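Local coordinates for carboxypeptidase D (Drosophila melanogaster, PDB 3MN8), which releases C-terminal arginine and lysine residues from peptides and proteins with the help of zinc, processing growth factors, peptide hormones and neuropeptides, at residues Gln36-Ala41 against Thr316-Trp321; Arg73-Leu78 against Gln195-Ala200; Gln116-Asn121 against Gln130-Thr135; Ala199-Trp204 against Gly287-Phe292. All coordinates share one frame; numbering follows the deposited sequence.

Contact 1. Residues Gln36-Ala41 against Thr316-Trp321; sequences QQPHYA and TLPQEW
Leu317 and Tyr40 reach each other because both carry CG beside the backbone N and anti to the carbonyl carbon (chi1 -53° and -78°). The leucine fork and the phenol ring cross obliquely. Leu317 CD1 sits over the centre of one ring face, 4.3 Å above the plane, while its other methyl is displaced toward the hydroxyl end, with CD2 3.5 Å from Tyr40 CZ. The fork also reaches the backbone, where Leu317 CD1 is 3.6 Å from His39 O. Tyr40 OH itself is hydrogen-bonded to Pro312 O, and its ring meets Tyr311 edge-to-face. With an alanine here both methyls are gone, which would probably uncover that face of the tyrosine and open a gap between the N-terminal segment and the helix. Nearer the surface, two proline rings pack at about a right angle, Pro38 CG lying 3.9 Å from Pro318 CG. Within 36-41, His39 ND1 donates a hydrogen bond to Gln37 O (2.7 Å, N-H...O angle 147°), on the other side of the segment from the leucine. Tyr40 and Leu317 both also rest on Gln109 of helix 106-121. Plain apolar packing thus lays the extended segment that leads into helix 43-56 across the first turn of helix 317-333, the last helix of the M14 catalytic domain, here the active 1B form of carboxypeptidase-like domain 1.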
loop_
_atom_site.group_PDB
_atom_site.type_symbol
_atom_site.label_atom_id
_atom_site.label_comp_id
_atom_site.label_asym_id
_atom_site.label_seq_id
_atom_site.Cartn_x
_atom_site.Cartn_y
_atom_site.Cartn_z
ATOM N N GLN A 36 -0.410 9.999 -24.484
ATOM C CA GLN A 36 -0.531 10.250 -25.923
ATOM C C GLN A 36 -0.493 8.972 -26.766
ATOM O O GLN A 36 -0.355 9.027 -27.984
ATOM C CB GLN A 36 0.589 11.193 -26.365
ATOM C CG GLN A 36 0.446 11.760 -27.766
ATOM C CD GLN A 36 -0.384 13.025 -27.792
ATOM O OE1 GLN A 36 -0.398 13.759 -28.787
ATOM N NE2 GLN A 36 -1.081 13.295 -26.687
ATOM N N GLN A 37 -0.622 7.825 -26.112
ATOM C CA GLN A 37 -0.365 6.545 -26.754
ATOM C C GLN A 37 -0.846 5.401 -25.859
ATOM O O GLN A 37 -0.043 4.619 -25.338
ATOM C CB GLN A 37 1.135 6.409 -27.020
ATOM C CG GLN A 37 2.039 6.807 -25.833
ATOM C CD GLN A 37 2.565 5.613 -25.043
ATOM O OE1 GLN A 37 1.897 5.121 -24.134
ATOM N NE2 GLN A 37 3.772 5.156 -25.376
ATOM N N PRO A 38 -2.167 5.303 -25.672
ATOM C CA PRO A 38 -2.743 4.324 -24.745
ATOM C C PRO A 38 -2.423 2.887 -25.147
ATOM O O PRO A 38 -2.691 2.476 -26.277
ATOM C CB PRO A 38 -4.246 4.580 -24.849
ATOM C CG PRO A 38 -4.372 5.949 -25.459
ATOM C CD PRO A 38 -3.196 6.093 -26.362
ATOM N N HIS A 39 -1.852 2.134 -24.215
ATOM C CA HIS A 39 -1.464 0.755 -24.463
ATOM C C HIS A 39 -1.001 0.099 -23.158
ATOM O O HIS A 39 -0.609 0.782 -22.204
ATOM C CB HIS A 39 -0.362 0.696 -25.530
ATOM C CG HIS A 39 0.996 1.088 -25.026
ATOM N ND1 HIS A 39 1.281 2.354 -24.571
ATOM C CD2 HIS A 39 2.142 0.376 -24.926
ATOM C CE1 HIS A 39 2.553 2.404 -24.197
ATOM N NE2 HIS A 39 3.097 1.226 -24.404
ATOM N N TYR A 40 -1.054 -1.225 -23.105
ATOM C CA TYR A 40 -0.577 -1.922 -21.912
ATOM C C TYR A 40 0.921 -2.187 -22.002
ATOM O O TYR A 40 1.395 -2.751 -22.985
ATOM C CB TYR A 40 -1.366 -3.221 -21.674
ATOM C CG TYR A 40 -2.738 -2.987 -21.059
ATOM C CD1 TYR A 40 -3.901 -3.153 -21.802
ATOM C CD2 TYR A 40 -2.865 -2.576 -19.739
ATOM C CE1 TYR A 40 -5.148 -2.927 -21.237
ATOM C CE2 TYR A 40 -4.105 -2.350 -19.174
ATOM C CZ TYR A 40 -5.239 -2.525 -19.923
ATOM O OH TYR A 40 -6.461 -2.282 -19.342
ATOM N N ALA A 41 1.666 -1.767 -20.986
ATOM C CA ALA A 41 3.114 -1.977 -20.987
ATOM C C ALA A 41 3.465 -3.445 -20.690
ATOM O O ALA A 41 3.010 -4.024 -19.704
ATOM C CB ALA A 41 3.791 -1.043 -20.001
ATOM N N THR A 316 -9.422 2.907 -22.685
ATOM C CA THR A 316 -10.041 3.104 -21.385
ATOM C C THR A 316 -9.069 3.771 -20.419
ATOM O O THR A 316 -9.469 4.587 -19.580
ATOM C CB THR A 316 -10.508 1.754 -20.801
ATOM O OG1 THR A 316 -11.838 1.483 -21.252
ATOM C CG2 THR A 316 -10.498 1.772 -19.289
ATOM N N LEU A 317 -7.790 3.434 -20.565
ATOM C CA LEU A 317 -6.740 3.817 -19.623
ATOM C C LEU A 317 -6.646 5.313 -19.291
ATOM O O LEU A 317 -6.475 5.684 -18.120
ATOM C CB LEU A 317 -5.388 3.302 -20.111
ATOM C CG LEU A 317 -5.286 1.811 -20.442
ATOM C CD1 LEU A 317 -3.931 1.529 -21.082
ATOM C CD2 LEU A 317 -5.520 0.912 -19.213
ATOM N N PRO A 318 -6.725 6.180 -20.311
ATOM C CA PRO A 318 -6.639 7.612 -20.016
ATOM C C PRO A 318 -7.735 8.095 -19.070
ATOM O O PRO A 318 -7.434 8.893 -18.178
ATOM C CB PRO A 318 -6.776 8.246 -21.391
ATOM C CG PRO A 318 -6.171 7.235 -22.306
ATOM C CD PRO A 318 -6.612 5.914 -21.752
ATOM N N GLN A 319 -8.968 7.612 -19.250
ATOM C CA GLN A 319 -10.076 7.884 -18.310
ATOM C C GLN A 319 -9.822 7.383 -16.873
ATOM O O GLN A 319 -10.053 8.104 -15.879
ATOM C CB GLN A 319 -11.383 7.254 -18.818
ATOM C CG GLN A 319 -12.269 8.175 -19.643
ATOM C CD GLN A 319 -12.340 7.753 -21.102
ATOM O OE1 GLN A 319 -13.376 7.905 -21.755
ATOM N NE2 GLN A 319 -11.234 7.212 -21.617
ATOM N N GLU A 320 -9.379 6.130 -16.772
ATOM C CA GLU A 320 -9.053 5.539 -15.485
ATOM C C GLU A 320 -8.016 6.397 -14.784
ATOM O O GLU A 320 -8.071 6.583 -13.563
ATOM C CB GLU A 320 -8.535 4.106 -15.649
ATOM C CG GLU A 320 -9.520 3.152 -16.342
ATOM C CD GLU A 320 -10.809 2.901 -15.543
ATOM O OE1 GLU A 320 -11.002 3.528 -14.478
ATOM O OE2 GLU A 320 -11.635 2.065 -15.983
ATOM N N TRP A 321 -7.075 6.939 -15.552
ATOM C CA TRP A 321 -6.067 7.806 -14.950
ATOM C C TRP A 321 -6.687 9.045 -14.293
ATOM O O TRP A 321 -6.380 9.360 -13.140
ATOM C CB TRP A 321 -4.981 8.222 -15.952
ATOM C CG TRP A 321 -4.153 9.360 -15.423
ATOM C CD1 TRP A 321 -4.208 10.657 -15.820
ATOM C CD2 TRP A 321 -3.191 9.305 -14.357
ATOM N NE1 TRP A 321 -3.330 11.413 -15.089
ATOM C CE2 TRP A 321 -2.692 10.610 -14.180
ATOM C CE3 TRP A 321 -2.704 8.279 -13.534
ATOM C CZ2 TRP A 321 -1.723 10.920 -13.215
ATOM C CZ3 TRP A 321 -1.736 8.590 -12.582
ATOM C CH2 TRP A 321 -1.257 9.898 -12.435
#

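Contact 2. Residues Arg73-Leu78 against Gln195-Ala200; sequences RNLLAL and QPETAA
The flat carboxylate of Glu197 turns neither face nor edge onto Leu75; it is the aliphatic base of the glutamate that carries the contact, while the carboxylate is held elsewhere. Leu75 CD2 lies 3.8 Å from Glu197 CA and 3.9 Å from Glu197 CG, and the two side chains cross at about a right angle. The same methyl also approaches the next turn of the helix, 4.1 Å from Ala200 CB, so that CD2 rests across the i and i+3 positions of one helical face. Glu197 starts with CG beside the backbone N and then bends at chi2 (88°), which carries the carboxylate away along the helix. There OE2 accepts a hydrogen bond from Asn167 ND2 and OE1 a weak one from the backbone N of Leu70; with two partners, the buried acid is unlikely to turn freely and its negative charge is probably eased. At the start of the helix, Asp176 OD2 is hydrogen-bonded to both Gln195 N and Thr198 OG1. On the strand side, Leu75 makes backbone hydrogen bonds with Leu66 and Gly67, and its side chain also touches Pro145. A strand leucine fitted onto a helix face in this way is ordinary sheet-to-helix packing: it seats helix 196-205 on strand 74-80 of the mixed eight-stranded sheet at the centre of the alpha/beta carboxypeptidase fold.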
loop_
_atom_site.group_PDB
_atom_site.type_symbol
_atom_site.label_atom_id
_atom_site.label_comp_id
_atom_site.label_asym_id
_atom_site.label_seq_id
_atom_site.Cartn_x
_atom_site.Cartn_y
_atom_site.Cartn_z
ATOM N N ARG A 73 10.610 -14.052 -14.922
ATOM C CA ARG A 73 10.338 -12.629 -15.036
ATOM C C ARG A 73 10.686 -11.869 -13.761
ATOM O O ARG A 73 10.394 -12.320 -12.650
ATOM C CB ARG A 73 8.880 -12.415 -15.418
ATOM C CG ARG A 73 8.488 -13.211 -16.646
ATOM C CD ARG A 73 7.082 -12.879 -17.071
ATOM N NE ARG A 73 6.505 -13.989 -17.820
ATOM C CZ ARG A 73 6.492 -14.062 -19.147
ATOM N NH1 ARG A 73 5.953 -15.109 -19.754
ATOM N NH2 ARG A 73 7.013 -13.080 -19.866
ATOM N N ASN A 74 11.314 -10.712 -13.929
ATOM C CA ASN A 74 11.737 -9.912 -12.799
ATOM C C ASN A 74 10.585 -9.211 -12.107
ATOM O O ASN A 74 9.772 -8.565 -12.754
ATOM C CB ASN A 74 12.778 -8.882 -13.234
ATOM C CG ASN A 74 14.164 -9.488 -13.390
ATOM O OD1 ASN A 74 14.553 -10.409 -12.660
ATOM N ND2 ASN A 74 14.918 -8.970 -14.344
ATOM N N LEU A 75 10.530 -9.350 -10.786
ATOM C CA LEU A 75 9.605 -8.588 -9.959
ATOM C C LEU A 75 10.337 -7.346 -9.479
ATOM O O LEU A 75 11.286 -7.446 -8.703
ATOM C CB LEU A 75 9.121 -9.421 -8.769
ATOM C CG LEU A 75 8.044 -10.503 -8.983
ATOM C CD1 LEU A 75 8.008 -10.999 -10.417
ATOM C CD2 LEU A 75 8.253 -11.672 -8.045
ATOM N N LEU A 76 9.894 -6.179 -9.948
ATOM C CA LEU A 76 10.626 -4.927 -9.761
ATOM C C LEU A 76 9.801 -3.854 -9.045
ATOM O O LEU A 76 8.588 -3.766 -9.232
ATOM C CB LEU A 76 11.054 -4.368 -11.119
ATOM C CG LEU A 76 12.007 -5.173 -11.997
ATOM C CD1 LEU A 76 12.046 -4.590 -13.409
ATOM C CD2 LEU A 76 13.400 -5.208 -11.387
ATOM N N ALA A 77 10.475 -3.022 -8.251
ATOM C CA ALA A 77 9.825 -1.898 -7.581
ATOM C C ALA A 77 10.613 -0.624 -7.790
ATOM O O ALA A 77 11.803 -0.574 -7.482
ATOM C CB ALA A 77 9.681 -2.162 -6.100
ATOM N N LEU A 78 9.948 0.409 -8.300
ATOM C CA LEU A 78 10.597 1.698 -8.460
ATOM C C LEU A 78 10.367 2.523 -7.223
ATOM O O LEU A 78 9.225 2.826 -6.887
ATOM C CB LEU A 78 10.048 2.455 -9.670
ATOM C CG LEU A 78 10.808 3.739 -10.048
ATOM C CD1 LEU A 78 12.159 3.408 -10.684
ATOM C CD2 LEU A 78 9.998 4.644 -10.987
ATOM N N GLN A 195 4.626 -19.530 -3.253
ATOM C CA GLN A 195 4.980 -19.121 -4.598
ATOM C C GLN A 195 6.097 -18.080 -4.541
ATOM O O GLN A 195 6.129 -17.220 -3.655
ATOM C CB GLN A 195 3.770 -18.579 -5.352
ATOM C CG GLN A 195 2.615 -19.561 -5.435
ATOM C CD GLN A 195 2.985 -20.885 -6.093
ATOM O OE1 GLN A 195 3.485 -20.918 -7.218
ATOM N NE2 GLN A 195 2.712 -21.984 -5.402
ATOM N N PRO A 196 7.029 -18.171 -5.499
ATOM C CA PRO A 196 8.185 -17.285 -5.619
ATOM C C PRO A 196 7.725 -15.869 -5.356
ATOM O O PRO A 196 8.339 -15.122 -4.608
ATOM C CB PRO A 196 8.560 -17.408 -7.099
ATOM C CG PRO A 196 8.095 -18.736 -7.499
ATOM C CD PRO A 196 6.872 -19.037 -6.678
ATOM N N GLU A 197 6.614 -15.517 -5.984
ATOM C CA GLU A 197 6.150 -14.146 -6.001
ATOM C C GLU A 197 5.734 -13.740 -4.605
ATOM O O GLU A 197 6.030 -12.642 -4.156
ATOM C CB GLU A 197 4.983 -13.998 -6.989
ATOM C CG GLU A 197 5.350 -14.243 -8.464
ATOM C CD GLU A 197 5.238 -15.708 -8.875
ATOM O OE1 GLU A 197 5.536 -16.016 -10.060
ATOM O OE2 GLU A 197 4.842 -16.536 -8.015
ATOM N N THR A 198 5.052 -14.649 -3.924
ATOM C CA THR A 198 4.617 -14.420 -2.559
ATOM C C THR A 198 5.849 -14.227 -1.683
ATOM O O THR A 198 6.004 -13.201 -1.019
ATOM C CB THR A 198 3.820 -15.624 -2.034
ATOM O OG1 THR A 198 2.876 -16.072 -3.027
ATOM C CG2 THR A 198 3.111 -15.269 -0.732
ATOM N N ALA A 199 6.730 -15.226 -1.689
ATOM C CA ALA A 199 7.955 -15.191 -0.892
ATOM C C ALA A 199 8.701 -13.872 -1.062
ATOM O O ALA A 199 9.127 -13.265 -0.089
ATOM C CB ALA A 199 8.871 -16.371 -1.260
ATOM N N ALA A 200 8.864 -13.438 -2.307
ATOM C CA ALA A 200 9.554 -12.195 -2.600
ATOM C C ALA A 200 8.918 -11.038 -1.844
ATOM O O ALA A 200 9.599 -10.244 -1.193
ATOM C CB ALA A 200 9.523 -11.918 -4.103
#

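Contact 3. Residues Gln116-Asn121 against Gln130-Thr135; sequences QYLLGN and QLVNST. With NAG (2-acetamido-2-deoxy-beta-D-glucopyranose), chain E.
Leu118 and Leu131 point toward each other from two consecutive helices, their side chains crossing at about a right angle. They meet methyl to methyl, Leu118 CD2 lying 4.1 Å from Leu131 CD2. The two leucines use different first torsions: Leu118 has CG beside its backbone N (chi1 -76°), whereas Leu131 swings CG anti to its own N (chi1 179°), which sends the branch across to the neighbouring helix. Val132 adds a looser flank, with CG2 4.4 Å from the same Leu118 CD2. One methyl of Leu118 therefore meets both residues, and the interface is small and wholly apolar. Leu128, earlier on helix 126-134, also touches Leu118. Polar side chains near both helix ends fold back onto main-chain carbonyls. Asn121 ND2 bonds to Tyr117 O (3.0 Å), in the carbonyl plane and on a lone pair, while Thr135 OG1 reaches Leu131 O at 2.8 Å, tilted somewhat from the carbonyl plane of Leu131. Away from the leucines, Asn133 ND2 is joined covalently to C1 of the N-acetylglucosamine, which Arg82 NH2 also hydrogen-bonds. Asn133-Ser134-Thr135 is thus an occupied N-glycosylation sequon at the close of helix 126-134. The leucine packing belongs to the helical connection of a beta-alpha-beta crossover, in which helices 106-121 and 126-134 link the parallel neighbouring strands 93-97 and 136-140.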
loop_
_atom_site.group_PDB
_atom_site.type_symbol
_atom_site.label_atom_id
_atom_site.label_comp_id
_atom_site.label_asym_id
_atom_site.label_seq_id
_atom_site.Cartn_x
_atom_site.Cartn_y
_atom_site.Cartn_z
ATOM N N GLN A 116 5.818 7.958 -13.813
ATOM C CA GLN A 116 6.126 9.035 -14.732
ATOM C C GLN A 116 5.576 10.367 -14.228
ATOM O O GLN A 116 6.300 11.363 -14.177
ATOM C CB GLN A 116 5.539 8.713 -16.095
ATOM C CG GLN A 116 6.124 7.466 -16.754
ATOM C CD GLN A 116 5.328 7.041 -17.994
ATOM O OE1 GLN A 116 5.546 7.543 -19.104
ATOM N NE2 GLN A 116 4.383 6.128 -17.798
ATOM N N TYR A 117 4.298 10.367 -13.847
ATOM C CA TYR A 117 3.615 11.567 -13.370
ATOM C C TYR A 117 4.366 12.267 -12.239
ATOM O O TYR A 117 4.701 13.449 -12.319
ATOM C CB TYR A 117 2.201 11.223 -12.908
ATOM C CG TYR A 117 1.405 12.426 -12.468
ATOM C CD1 TYR A 117 0.750 13.223 -13.393
ATOM C CD2 TYR A 117 1.315 12.771 -11.127
ATOM C CE1 TYR A 117 0.026 14.334 -13.004
ATOM C CE2 TYR A 117 0.588 13.883 -10.715
ATOM C CZ TYR A 117 -0.055 14.660 -11.662
ATOM O OH TYR A 117 -0.771 15.765 -11.273
ATOM N N LEU A 118 4.630 11.532 -11.174
ATOM C CA LEU A 118 5.361 12.076 -10.047
ATOM C C LEU A 118 6.706 12.638 -10.463
ATOM O O LEU A 118 7.018 13.790 -10.186
ATOM C CB LEU A 118 5.558 11.009 -8.970
ATOM C CG LEU A 118 4.296 10.745 -8.161
ATOM C CD1 LEU A 118 4.513 9.626 -7.155
ATOM C CD2 LEU A 118 3.843 12.035 -7.478
ATOM N N LEU A 119 7.512 11.821 -11.121
ATOM C CA LEU A 119 8.850 12.256 -11.482
ATOM C C LEU A 119 8.838 13.480 -12.374
ATOM O O LEU A 119 9.466 14.485 -12.047
ATOM C CB LEU A 119 9.629 11.123 -12.140
ATOM C CG LEU A 119 10.200 10.141 -11.123
ATOM C CD1 LEU A 119 10.837 8.940 -11.828
ATOM C CD2 LEU A 119 11.191 10.867 -10.209
ATOM N N GLY A 120 8.114 13.397 -13.486
ATOM C CA GLY A 120 8.111 14.461 -14.480
ATOM C C GLY A 120 7.387 15.732 -14.054
ATOM O O GLY A 120 7.437 16.744 -14.757
ATOM N N ASN A 121 6.722 15.691 -12.903
ATOM C CA ASN A 121 6.000 16.857 -12.424
ATOM C C ASN A 121 6.426 17.401 -11.064
ATOM O O ASN A 121 6.153 18.562 -10.755
ATOM C CB ASN A 121 4.506 16.583 -12.432
ATOM C CG ASN A 121 3.935 16.600 -13.825
ATOM O OD1 ASN A 121 3.586 17.659 -14.355
ATOM N ND2 ASN A 121 3.841 15.426 -14.436
ATOM N N GLN A 130 6.186 18.437 -2.828
ATOM C CA GLN A 130 6.133 18.354 -1.376
ATOM C C GLN A 130 5.798 16.940 -0.956
ATOM O O GLN A 130 6.316 16.433 0.042
ATOM C CB GLN A 130 5.112 19.340 -0.815
ATOM C CG GLN A 130 5.443 19.824 0.598
ATOM C CD GLN A 130 5.060 18.816 1.661
ATOM O OE1 GLN A 130 4.267 17.915 1.402
ATOM N NE2 GLN A 130 5.613 18.963 2.864
ATOM N N LEU A 131 4.925 16.304 -1.724
ATOM C CA LEU A 131 4.610 14.901 -1.501
ATOM C C LEU A 131 5.886 14.057 -1.557
ATOM O O LEU A 131 6.168 13.259 -0.667
ATOM C CB LEU A 131 3.630 14.411 -2.569
ATOM C CG LEU A 131 3.247 12.938 -2.453
ATOM C CD1 LEU A 131 2.457 12.724 -1.173
ATOM C CD2 LEU A 131 2.464 12.487 -3.681
ATOM N N VAL A 132 6.663 14.262 -2.610
ATOM C CA VAL A 132 7.869 13.478 -2.852
ATOM C C VAL A 132 8.956 13.729 -1.811
ATOM O O VAL A 132 9.636 12.791 -1.373
ATOM C CB VAL A 132 8.448 13.758 -4.257
ATOM C CG1 VAL A 132 9.791 13.073 -4.416
ATOM C CG2 VAL A 132 7.484 13.280 -5.326
ATOM N N ASN A 133 9.122 14.998 -1.439
ATOM C CA ASN A 133 10.094 15.390 -0.433
ATOM C C ASN A 133 9.851 14.701 0.912
ATOM O O ASN A 133 10.794 14.369 1.637
ATOM C CB ASN A 133 10.062 16.907 -0.246
ATOM C CG ASN A 133 10.909 17.641 -1.261
ATOM O OD1 ASN A 133 11.398 17.050 -2.226
ATOM N ND2 ASN A 133 11.091 18.938 -1.046
ATOM N N SER A 134 8.581 14.473 1.230
ATOM C CA SER A 134 8.186 14.089 2.580
ATOM C C SER A 134 7.833 12.621 2.703
ATOM O O SER A 134 7.591 12.132 3.807
ATOM C CB SER A 134 6.988 14.927 3.029
ATOM O OG SER A 134 5.946 14.866 2.067
ATOM N N THR A 135 7.789 11.927 1.570
ATOM C CA THR A 135 7.397 10.520 1.556
ATOM C C THR A 135 8.344 9.681 0.728
ATOM O O THR A 135 8.826 10.119 -0.319
ATOM C CB THR A 135 5.982 10.321 0.979
ATOM O OG1 THR A 135 5.154 11.455 1.286
ATOM C CG2 THR A 135 5.361 9.057 1.553
HETATM C C1 NAG E . 11.658 19.511 -2.234
HETATM C C2 NAG E . 11.309 20.913 -1.739
HETATM C C3 NAG E . 12.076 22.012 -2.467
HETATM C C4 NAG E . 13.545 21.630 -2.633
HETATM C C5 NAG E . 13.667 20.210 -3.168
HETATM C C6 NAG E . 15.123 19.793 -3.254
HETATM C C7 NAG E . 9.107 21.282 -2.884
HETATM C C8 NAG E . 9.559 20.682 -4.190
HETATM N N2 NAG E . 9.870 21.148 -1.791
HETATM O O3 NAG E . 11.955 23.214 -1.730
HETATM O O4 NAG E . 14.196 22.522 -3.514
HETATM O O5 NAG E . 13.046 19.321 -2.278
HETATM O O6 NAG E . 15.565 19.536 -1.938
HETATM O O7 NAG E . 8.032 21.878 -2.834
#

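Contact 4. Residues Ala199-Trp204 against Gly287-Phe292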
loop_
_atom_site.group_PDB
_atom_site.type_symbol
_atom_site.label_atom_id
_atom_site.label_comp_id
_atom_site.label_asym_id
_atom_site.label_seq_id
_atom_site.Cartn_x
_atom_site.Cartn_y
_atom_site.Cartn_z
ATOM N N ALA A 199 6.730 -15.226 -1.689
ATOM C CA ALA A 199 7.955 -15.191 -0.892
ATOM C C ALA A 199 8.701 -13.872 -1.062
ATOM O O ALA A 199 9.127 -13.265 -0.089
ATOM C CB ALA A 199 8.871 -16.371 -1.260
ATOM N N ALA A 200 8.864 -13.438 -2.307
ATOM C CA ALA A 200 9.554 -12.195 -2.600
ATOM C C ALA A 200 8.918 -11.038 -1.844
ATOM O O ALA A 200 9.599 -10.244 -1.193
ATOM C CB ALA A 200 9.523 -11.918 -4.103
ATOM N N LEU A 201 7.601 -10.948 -1.928
ATOM C CA LEU A 201 6.896 -9.832 -1.327
ATOM C C LEU A 201 6.872 -9.928 0.182
ATOM O O LEU A 201 6.981 -8.922 0.887
ATOM C CB LEU A 201 5.478 -9.724 -1.892
ATOM C CG LEU A 201 5.529 -8.734 -3.050
ATOM C CD1 LEU A 201 5.833 -9.447 -4.359
ATOM C CD2 LEU A 201 4.260 -7.910 -3.126
ATOM N N VAL A 202 6.715 -11.143 0.685
ATOM C CA VAL A 202 6.791 -11.344 2.118
ATOM C C VAL A 202 8.090 -10.733 2.621
ATOM O O VAL A 202 8.083 -9.903 3.526
ATOM C CB VAL A 202 6.748 -12.829 2.475
ATOM C CG1 VAL A 202 7.195 -13.036 3.920
ATOM C CG2 VAL A 202 5.337 -13.383 2.232
ATOM N N ASN A 203 9.195 -11.135 1.999
ATOM C CA ASN A 203 10.527 -10.696 2.386
ATOM C C ASN A 203 10.628 -9.199 2.369
ATOM O O ASN A 203 11.234 -8.581 3.246
ATOM C CB ASN A 203 11.562 -11.241 1.404
ATOM C CG ASN A 203 12.087 -12.591 1.807
ATOM O OD1 ASN A 203 11.498 -13.292 2.643
ATOM N ND2 ASN A 203 13.215 -12.974 1.216
ATOM N N TRP A 204 10.040 -8.624 1.335
ATOM C CA TRP A 204 10.103 -7.196 1.124
ATOM C C TRP A 204 9.321 -6.478 2.201
ATOM O O TRP A 204 9.835 -5.586 2.883
ATOM C CB TRP A 204 9.554 -6.864 -0.258
ATOM C CG TRP A 204 9.821 -5.474 -0.686
ATOM C CD1 TRP A 204 11.015 -4.813 -0.629
ATOM C CD2 TRP A 204 8.875 -4.552 -1.258
ATOM N NE1 TRP A 204 10.868 -3.529 -1.117
ATOM C CE2 TRP A 204 9.565 -3.347 -1.511
ATOM C CE3 TRP A 204 7.515 -4.627 -1.571
ATOM C CZ2 TRP A 204 8.936 -2.229 -2.061
ATOM C CZ3 TRP A 204 6.897 -3.519 -2.115
ATOM C CH2 TRP A 204 7.605 -2.338 -2.356
ATOM N N GLY A 287 -5.303 -15.830 3.609
ATOM C CA GLY A 287 -3.968 -15.863 3.048
ATOM C C GLY A 287 -3.683 -14.693 2.141
ATOM O O GLY A 287 -2.775 -14.736 1.308
ATOM N N GLY A 288 -4.460 -13.632 2.303
ATOM C CA GLY A 288 -4.276 -12.445 1.491
ATOM C C GLY A 288 -3.105 -11.575 1.925
ATOM O O GLY A 288 -2.654 -11.614 3.065
ATOM N N MET A 289 -2.619 -10.757 1.004
ATOM C CA MET A 289 -1.511 -9.859 1.304
ATOM C C MET A 289 -1.940 -8.727 2.245
ATOM O O MET A 289 -1.180 -8.314 3.116
ATOM C CB MET A 289 -0.950 -9.289 -0.000
ATOM C CG MET A 289 0.253 -8.385 0.155
ATOM S SD MET A 289 1.017 -8.096 -1.459
ATOM C CE MET A 289 -0.295 -7.259 -2.363
ATOM N N GLN A 290 -3.164 -8.236 2.060
ATOM C CA GLN A 290 -3.682 -7.113 2.842
ATOM C C GLN A 290 -3.527 -7.392 4.318
ATOM O O GLN A 290 -2.805 -6.706 5.028
ATOM C CB GLN A 290 -5.164 -6.875 2.537
ATOM C CG GLN A 290 -5.766 -5.699 3.281
ATOM C CD GLN A 290 -7.293 -5.676 3.225
ATOM O OE1 GLN A 290 -7.884 -5.043 2.347
ATOM N NE2 GLN A 290 -7.937 -6.369 4.169
ATOM N N ASP A 291 -4.220 -8.415 4.790
ATOM C CA ASP A 291 -4.205 -8.697 6.215
ATOM C C ASP A 291 -2.808 -9.092 6.671
ATOM O O ASP A 291 -2.479 -8.960 7.853
ATOM C CB ASP A 291 -5.251 -9.764 6.587
ATOM C CG ASP A 291 -6.686 -9.229 6.525
ATOM O OD1 ASP A 291 -6.882 -8.070 6.089
ATOM O OD2 ASP A 291 -7.618 -9.965 6.917
ATOM N N PHE A 292 -1.987 -9.566 5.733
ATOM C CA PHE A 292 -0.638 -9.974 6.095
ATOM C C PHE A 292 0.206 -8.759 6.491
ATOM O O PHE A 292 0.930 -8.789 7.492
ATOM C CB PHE A 292 0.042 -10.769 4.989
ATOM C CG PHE A 292 1.504 -10.962 5.217
ATOM C CD1 PHE A 292 1.959 -12.068 5.910
ATOM C CD2 PHE A 292 2.428 -10.025 4.763
ATOM C CE1 PHE A 292 3.318 -12.254 6.149
ATOM C CE2 PHE A 292 3.782 -10.206 4.986
ATOM C CZ PHE A 292 4.230 -11.318 5.683
#
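Gln290 NE2 donates a nearly straight hydrogen bond to Asp291 OD1 (2.8 Å, N-H...O angle 164°), on the side of its helix turned away from the surface where Met289 and Phe292 meet Leu201 and Val202. The acceptor lies in the amide plane of Gln290. Both polar ends have further partners, Asp291 OD2 with the backbone N of Asp228 and Gln290 OE1 with Thr303 OG1, so each buried group is held at two points and its rotation is probably fixed. Across the interface everything is apolar. Met289 sets out anti to its backbone N (chi1 -177°), runs extended and then bends at chi3, laying its sulfur 3.7 Å from Leu201 CD2. One turn on, Phe292 likewise leaves its helix anti to the N (chi1 168°) and brings its far end up against both methyls of Val202. Phe292 CZ is 3.9 Å from Val202 CG1 and 4.2 Å from Val202 CG2, the two side chains crossing at about a right angle. Ile205 touches both Met289 and Phe292, and Phe296 stacks on the phenylalanine ring. The side chain of Met289 lies about 6 Å from that of His217, a ligand of the catalytic zinc. Helices 196-205 and 289-296, each leading into one of the parallel neighbouring strands 212-217 and 300-305, thus pack together near the metal site of the alpha/beta carboxypeptidase fold.

From the N terminus, contact 1 opens first and closes last, joining the lead-in to helix 43-56 with helix 317-333 and enclosing all the others. Contact 2 leaves strand 74-80 and returns on helix 196-205; the short helix-to-helix loop of contact 3 lies within it. Contact 4 starts on the helix where contact 2 ends, sharing Ala199 and Ala200, and runs on to helix 289-296. None of the loops cross. Contacts 2 and 4 also touch through Ala77 and Trp204, whereas contact 3, on the other side of the chain's centre from contact 4, meets contact 1 through Tyr117 and Trp321. They tie an N-terminal loop to a helix, a helix to the sheet and helices to one another.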